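GXWXG domain-containing protein (Thermomonospora curvata, PDB 4MVE) is of unknown function, a small single-chain protein of the GXWXG and DUF4334 families built around an antiparallel beta sheet. Local coordinates at residues 27-32 with 131-136. Numbering follows the deposited sequence.
Sequences ELYDRL and VGAMDA
Y29 of helix 22-29 packs its ring against V131 and A133 of strand 129-136, joining the helix to the antiparallel sheet. The side chain leaves the backbone toward the strand, with CG anti to the backbone N (chi1 -179°). The tight part is here. V131 CG1 meets the ring at its edge, near the ring plane, 3.4 Å from Y29 CD2, while A133 CB approaches obliquely near the phenol end, 3.5 Å from Y29 CZ. G132 lies between these two, the backbone step that puts V131 and A133 on the same side of the strand. The looser part is L32, where a type I turn from Y29 to L32 closes with L32 N bonded to Y29 O (2.9 Å). From there L32 CD1 only grazes V131 CB at 4.3 Å. On the solvent side, D30 and R31 leave the strand alone and form salt bridges with R104 and D5. Two neighbouring strands add to the surroundings of Y29: Y144 meets its ring with planes at about 55°, and H121 O accepts a hydrogen bond from its OH. That same hydroxyl oxygen, Y29 OH, sits 3.3 Å from A133 CB.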
loop_
_atom_site.group_PDB
_atom_site.type_symbol
_atom_site.label_atom_id
_atom_site.label_comp_id
_atom_site.label_asym_id
_atom_site.label_seq_id
_atom_site.Cartn_x
_atom_site.Cartn_y
_atom_site.Cartn_z
ATOM N N GLU A 27 -5.512 -10.035 10.783
ATOM C CA GLU A 27 -5.402 -11.491 11.000
ATOM C C GLU A 27 -4.873 -12.158 9.731
ATOM O O GLU A 27 -3.981 -13.000 9.788
ATOM C CB GLU A 27 -6.758 -12.133 11.395
ATOM C CG GLU A 27 -7.259 -11.811 12.792
ATOM C CD GLU A 27 -8.768 -11.868 12.999
ATOM O OE1 GLU A 27 -9.494 -12.338 12.091
ATOM O OE2 GLU A 27 -9.225 -11.427 14.080
ATOM N N LEU A 28 -5.388 -11.735 8.589
ATOM C CA LEU A 28 -4.981 -12.312 7.320
ATOM C C LEU A 28 -3.559 -11.850 6.918
ATOM O O LEU A 28 -2.748 -12.675 6.487
ATOM C CB LEU A 28 -6.023 -11.996 6.230
ATOM C CG LEU A 28 -7.400 -12.719 6.407
ATOM C CD1 LEU A 28 -8.488 -12.079 5.534
ATOM C CD2 LEU A 28 -7.306 -14.203 6.058
ATOM N N TYR A 29 -3.238 -10.567 7.145
ATOM C CA TYR A 29 -1.931 -10.002 6.861
ATOM C C TYR A 29 -0.806 -10.725 7.611
ATOM O O TYR A 29 0.228 -11.038 7.004
ATOM C CB TYR A 29 -1.950 -8.521 7.222
ATOM C CG TYR A 29 -0.653 -7.778 6.963
ATOM C CD1 TYR A 29 0.302 -7.637 7.962
ATOM C CD2 TYR A 29 -0.431 -7.127 5.750
ATOM C CE1 TYR A 29 1.483 -6.922 7.739
ATOM C CE2 TYR A 29 0.713 -6.360 5.537
ATOM C CZ TYR A 29 1.683 -6.293 6.524
ATOM O OH TYR A 29 2.812 -5.553 6.307
ATOM N N ASP A 30 -0.997 -10.988 8.914
ATOM C CA ASP A 30 0.012 -11.640 9.761
ATOM C C ASP A 30 0.400 -13.051 9.268
ATOM O O ASP A 30 1.441 -13.545 9.661
ATOM C CB ASP A 30 -0.451 -11.698 11.222
ATOM C CG ASP A 30 -0.473 -10.338 11.922
ATOM O OD1 ASP A 30 0.161 -9.379 11.399
ATOM O OD2 ASP A 30 -1.093 -10.237 13.003
ATOM N N ARG A 31 -0.397 -13.658 8.374
ATOM C CA ARG A 31 -0.145 -14.989 7.822
ATOM C C ARG A 31 0.536 -14.892 6.442
ATOM O O ARG A 31 0.891 -15.916 5.856
ATOM C CB ARG A 31 -1.470 -15.774 7.741
ATOM C CG ARG A 31 -1.877 -16.338 9.102
ATOM C CD ARG A 31 -3.370 -16.494 9.305
ATOM N NE ARG A 31 -3.957 -17.461 8.382
ATOM C CZ ARG A 31 -5.246 -17.501 8.069
ATOM N NH1 ARG A 31 -5.696 -18.398 7.201
ATOM N NH2 ARG A 31 -6.097 -16.637 8.616
ATOM N N LEU A 32 0.766 -13.668 5.954
ATOM C CA LEU A 32 1.379 -13.451 4.652
ATOM C C LEU A 32 2.888 -13.452 4.699
ATOM O O LEU A 32 3.515 -13.150 5.720
ATOM C CB LEU A 32 0.888 -12.150 3.992
ATOM C CG LEU A 32 -0.634 -12.015 3.728
ATOM C CD1 LEU A 32 -0.936 -10.652 3.155
ATOM C CD2 LEU A 32 -1.171 -13.131 2.793
ATOM N N VAL A 131 -0.530 -6.533 0.220
ATOM C CA VAL A 131 -1.309 -5.759 1.180
ATOM C C VAL A 131 -0.280 -4.802 1.780
ATOM O O VAL A 131 0.828 -5.233 2.045
ATOM C CB VAL A 131 -2.056 -6.623 2.245
ATOM C CG1 VAL A 131 -2.533 -5.767 3.419
ATOM C CG2 VAL A 131 -3.259 -7.339 1.624
ATOM N N GLY A 132 -0.629 -3.533 1.970
ATOM C CA GLY A 132 0.298 -2.584 2.579
ATOM C C GLY A 132 -0.215 -2.265 3.959
ATOM O O GLY A 132 -1.416 -2.034 4.118
ATOM N N ALA A 133 0.695 -2.240 4.966
ATOM C CA ALA A 133 0.398 -1.917 6.357
ATOM C C ALA A 133 1.003 -0.552 6.681
ATOM O O ALA A 133 2.223 -0.419 6.789
ATOM C CB ALA A 133 0.956 -2.988 7.285
HETATM N N MSE A 134 0.150 0.482 6.751
HETATM C CA MSE A 134 0.616 1.827 6.997
HETATM C C MSE A 134 0.907 2.030 8.493
HETATM O O MSE A 134 0.010 1.854 9.335
HETATM C CB MSE A 134 -0.410 2.874 6.502
HETATM C CG MSE A 134 0.168 4.273 6.602
HETATM SE SE MSE A 134 -1.178 5.639 6.429
HETATM C CE MSE A 134 -2.048 5.358 8.208
ATOM N N ASP A 135 2.158 2.399 8.793
ATOM C CA ASP A 135 2.718 2.648 10.134
ATOM C C ASP A 135 3.088 4.147 10.205
ATOM O O ASP A 135 4.196 4.542 9.830
ATOM C CB ASP A 135 3.939 1.691 10.317
ATOM C CG ASP A 135 4.902 1.925 11.472
ATOM O OD1 ASP A 135 4.551 2.705 12.410
ATOM O OD2 ASP A 135 5.994 1.300 11.465
ATOM N N ALA A 136 2.112 4.984 10.600
ATOM C CA ALA A 136 2.239 6.449 10.668
ATOM C C ALA A 136 2.306 6.929 12.118
ATOM O O ALA A 136 1.410 6.623 12.930
ATOM C CB ALA A 136 1.060 7.128 9.960
#